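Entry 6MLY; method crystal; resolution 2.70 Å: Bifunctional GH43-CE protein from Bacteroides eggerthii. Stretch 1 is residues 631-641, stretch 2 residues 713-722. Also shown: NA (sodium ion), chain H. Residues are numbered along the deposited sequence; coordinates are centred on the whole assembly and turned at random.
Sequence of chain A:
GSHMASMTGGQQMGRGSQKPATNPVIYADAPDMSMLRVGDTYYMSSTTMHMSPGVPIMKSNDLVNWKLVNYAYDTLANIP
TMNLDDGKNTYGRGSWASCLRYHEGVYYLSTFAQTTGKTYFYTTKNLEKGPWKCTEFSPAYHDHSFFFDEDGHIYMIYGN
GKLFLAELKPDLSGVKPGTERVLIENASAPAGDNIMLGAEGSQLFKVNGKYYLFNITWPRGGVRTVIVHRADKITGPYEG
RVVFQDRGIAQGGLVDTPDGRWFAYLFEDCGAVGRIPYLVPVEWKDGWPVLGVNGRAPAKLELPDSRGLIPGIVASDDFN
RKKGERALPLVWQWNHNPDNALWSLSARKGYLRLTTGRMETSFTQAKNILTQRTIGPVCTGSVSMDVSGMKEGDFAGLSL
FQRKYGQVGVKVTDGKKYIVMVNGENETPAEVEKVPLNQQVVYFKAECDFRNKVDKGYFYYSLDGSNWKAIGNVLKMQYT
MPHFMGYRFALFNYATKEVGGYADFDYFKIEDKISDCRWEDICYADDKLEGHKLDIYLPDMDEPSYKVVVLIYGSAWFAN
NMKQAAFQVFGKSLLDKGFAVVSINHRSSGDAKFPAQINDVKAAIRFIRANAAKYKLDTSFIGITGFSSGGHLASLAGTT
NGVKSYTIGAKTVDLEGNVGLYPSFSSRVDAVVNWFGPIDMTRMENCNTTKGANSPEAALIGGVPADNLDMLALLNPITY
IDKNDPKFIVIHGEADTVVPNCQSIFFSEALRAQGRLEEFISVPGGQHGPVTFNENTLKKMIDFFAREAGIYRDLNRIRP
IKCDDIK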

# COMPACT_ATOMS: atom_id res chain seq x y z
N GLY A 631 25.35 4.25 15.42
CA GLY A 631 26.74 4.67 15.23
C GLY A 631 27.73 3.62 15.70
O GLY A 631 28.70 3.32 15.01
N HIS A 632 27.47 3.05 16.89
CA HIS A 632 28.24 1.94 17.43
C HIS A 632 28.33 0.79 16.42
O HIS A 632 29.42 0.30 16.15
CB HIS A 632 27.63 1.44 18.75
CG HIS A 632 28.16 0.11 19.17
ND1 HIS A 632 27.51 -1.08 18.85
CD2 HIS A 632 29.26 -0.24 19.87
CE1 HIS A 632 28.20 -2.09 19.33
NE2 HIS A 632 29.27 -1.60 19.97
N LEU A 633 27.17 0.35 15.89
CA LEU A 633 27.09 -0.82 15.02
C LEU A 633 27.70 -0.51 13.64
O LEU A 633 28.35 -1.37 13.04
CB LEU A 633 25.63 -1.27 14.90
CG LEU A 633 25.06 -1.96 16.14
CD1 LEU A 633 23.55 -2.08 16.05
CD2 LEU A 633 25.69 -3.32 16.36
N ALA A 634 27.49 0.73 13.16
CA ALA A 634 28.11 1.20 11.92
C ALA A 634 29.64 1.24 12.08
O ALA A 634 30.37 0.85 11.17
CB ALA A 634 27.57 2.56 11.56
N SER A 635 30.11 1.70 13.24
CA SER A 635 31.55 1.79 13.52
C SER A 635 32.17 0.38 13.58
O SER A 635 33.16 0.12 12.90
CB SER A 635 31.80 2.55 14.79
OG SER A 635 31.41 3.91 14.65
N LEU A 636 31.55 -0.50 14.38
CA LEU A 636 32.01 -1.88 14.59
C LEU A 636 32.03 -2.63 13.25
O LEU A 636 32.89 -3.48 13.04
CB LEU A 636 31.08 -2.57 15.60
CG LEU A 636 31.50 -3.96 16.07
CD1 LEU A 636 32.77 -3.88 16.90
CD2 LEU A 636 30.39 -4.63 16.86
N ALA A 637 31.08 -2.30 12.37
CA ALA A 637 31.04 -2.78 10.99
C ALA A 637 32.26 -2.26 10.22
O ALA A 637 32.87 -3.01 9.47
CB ALA A 637 29.75 -2.36 10.33
N GLY A 638 32.58 -0.98 10.42
CA GLY A 638 33.73 -0.30 9.79
C GLY A 638 35.07 -0.96 10.08
O GLY A 638 35.88 -1.16 9.17
N THR A 639 35.30 -1.33 11.34
CA THR A 639 36.62 -1.81 11.75
C THR A 639 36.76 -3.32 11.52
O THR A 639 37.88 -3.84 11.60
CB THR A 639 36.97 -1.40 13.19
OG1 THR A 639 36.08 -2.03 14.11
CG2 THR A 639 36.91 0.09 13.41
N THR A 640 35.66 -4.02 11.22
CA THR A 640 35.67 -5.49 11.16
C THR A 640 35.53 -6.02 9.72
O THR A 640 35.32 -7.21 9.52
CB THR A 640 34.62 -6.08 12.11
OG1 THR A 640 33.33 -5.61 11.73
CG2 THR A 640 34.91 -5.73 13.55
N ASN A 641 35.72 -5.13 8.73
CA ASN A 641 35.90 -5.53 7.33
C ASN A 641 36.84 -6.74 7.26
O ASN A 641 38.03 -6.62 7.51
CB ASN A 641 36.47 -4.40 6.48
CG ASN A 641 35.42 -3.45 5.94
OD1 ASN A 641 34.23 -3.75 5.96
ND2 ASN A 641 35.85 -2.30 5.44
N ALA A 713 34.98 -5.48 25.42
CA ALA A 713 36.07 -5.17 24.49
C ALA A 713 35.77 -5.75 23.10
O ALA A 713 36.10 -5.15 22.08
CB ALA A 713 37.38 -5.68 25.03
N LEU A 714 35.13 -6.93 23.07
CA LEU A 714 34.83 -7.61 21.82
C LEU A 714 33.82 -6.80 21.00
O LEU A 714 33.85 -6.88 19.77
CB LEU A 714 34.29 -9.02 22.11
CG LEU A 714 35.35 -10.08 22.40
CD1 LEU A 714 34.71 -11.38 22.85
CD2 LEU A 714 36.24 -10.31 21.18
N LEU A 715 32.94 -6.04 21.66
CA LEU A 715 31.93 -5.24 20.94
C LEU A 715 32.42 -3.79 20.76
O LEU A 715 31.75 -2.99 20.11
CB LEU A 715 30.57 -5.31 21.64
CG LEU A 715 30.41 -4.62 23.00
CD1 LEU A 715 30.11 -3.14 22.85
CD2 LEU A 715 29.30 -5.29 23.79
N ASN A 716 33.60 -3.48 21.32
CA ASN A 716 34.28 -2.20 21.14
C ASN A 716 34.92 -2.15 19.75
O ASN A 716 35.81 -2.95 19.45
CB ASN A 716 35.32 -1.98 22.23
CG ASN A 716 36.03 -0.65 22.15
OD1 ASN A 716 36.04 0.00 21.11
ND2 ASN A 716 36.64 -0.24 23.26
N PRO A 717 34.52 -1.22 18.86
CA PRO A 717 35.12 -1.10 17.53
C PRO A 717 36.64 -0.84 17.52
O PRO A 717 37.32 -1.28 16.60
CB PRO A 717 34.40 0.09 16.88
CG PRO A 717 33.13 0.27 17.68
CD PRO A 717 33.45 -0.23 19.07
N ILE A 718 37.15 -0.12 18.54
CA ILE A 718 38.58 0.24 18.64
C ILE A 718 39.45 -1.01 18.47
O ILE A 718 40.45 -0.98 17.77
CB ILE A 718 38.88 0.99 19.96
CG1 ILE A 718 38.35 2.43 19.93
CG2 ILE A 718 40.36 0.96 20.29
CD1 ILE A 718 38.57 3.22 21.20
N THR A 719 39.04 -2.12 19.11
CA THR A 719 39.75 -3.40 19.07
C THR A 719 40.26 -3.73 17.66
O THR A 719 41.36 -4.25 17.52
CB THR A 719 38.84 -4.53 19.58
OG1 THR A 719 38.44 -4.17 20.90
CG2 THR A 719 39.50 -5.89 19.60
N TYR A 720 39.47 -3.42 16.62
CA TYR A 720 39.65 -4.00 15.28
C TYR A 720 40.20 -2.98 14.27
O TYR A 720 40.13 -3.22 13.06
CB TYR A 720 38.32 -4.58 14.79
CG TYR A 720 37.61 -5.47 15.78
CD1 TYR A 720 37.92 -6.82 15.87
CD2 TYR A 720 36.63 -4.98 16.63
CE1 TYR A 720 37.29 -7.65 16.79
CE2 TYR A 720 35.99 -5.79 17.54
CZ TYR A 720 36.32 -7.14 17.63
OH TYR A 720 35.70 -7.96 18.52
N ILE A 721 40.75 -1.85 14.76
CA ILE A 721 41.26 -0.77 13.89
C ILE A 721 42.62 -1.17 13.29
O ILE A 721 43.52 -1.63 14.01
CB ILE A 721 41.39 0.57 14.64
CG1 ILE A 721 40.06 1.04 15.24
CG2 ILE A 721 41.99 1.63 13.73
CD1 ILE A 721 40.21 2.23 16.16
N ASP A 722 42.79 -0.92 11.99
CA ASP A 722 44.03 -1.15 11.29
C ASP A 722 44.13 -0.12 10.15
O ASP A 722 43.22 0.68 9.97
CB ASP A 722 44.13 -2.61 10.84
CG ASP A 722 43.28 -2.94 9.62
OD1 ASP A 722 42.23 -3.59 9.80
OD2 ASP A 722 43.70 -2.55 8.51
NA NA H . 40.20 -4.26 11.06

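The contact pairs one face of a helix that enters from earlier in the chain and carries His632, Ser635 and Leu636 on the contacting side with an irregular segment that leaves a helix at Leu714 and passes through a 3-10 segment that includes Ile718 and Thr719. The two backbones come close at Leu636 and Pro717, whose CA atoms lie 4.4 Å apart, and again at Thr639 and Tyr720, whose CA atoms are 5.1 Å apart; between these two points each chain advances three residues. Together the stretches bury 431 Å².

Thr639 covers the most surface. Its CA-to-CB bond points toward the other stretch, and with chi1 in the p well OG1 donates a hydrogen bond to Pro717 O at 2.9 Å. That carbonyl also accepts Tyr720 N, 3.0 Å from Pro717 O, so one oxygen serves both the local turn and the contact. Thr639 CG2 meets Ile721 CG1 at 3.8 Å. The backbone oxygens Thr639 O and Tyr720 O approach to 2.8 Å, a separation that cannot be a hydrogen bond because neither carries a proton; the sodium ion explains it, NA lying 2.4 Å from Thr639 O and 2.3 Å from Tyr720 O, with Asp722 OD1 at 2.5 Å and two ligands from elsewhere in the structure.

The CA-to-CB bond of Pro717 also points toward the helix. Its CG packs 3.9 Å from Ser635 CB and 4.1 Å from Leu636 CB, carbon-carbon contacts; the Ser635 hydroxyl is engaged within its own helix, where OG donates to Gly631 O at 2.8 Å. Leu636 CD1 reaches Pro717 CA at 3.7 Å and Tyr720 CE2 at 3.8 Å. One turn earlier, His632 NE2 donates to Leu715 O at 2.8 Å, with an N-H...O angle of 141° and the acceptor near the ring plane.

Tyr720 closes the other end. Thr640 CG2 sits over one ring face, 3.8 Å from the ring centroid and 25° off the normal, a geometry consistent with the CH-pi contact, while Tyr720 OH donates a very short hydrogen bond, 2.5 Å, to Leu714 O.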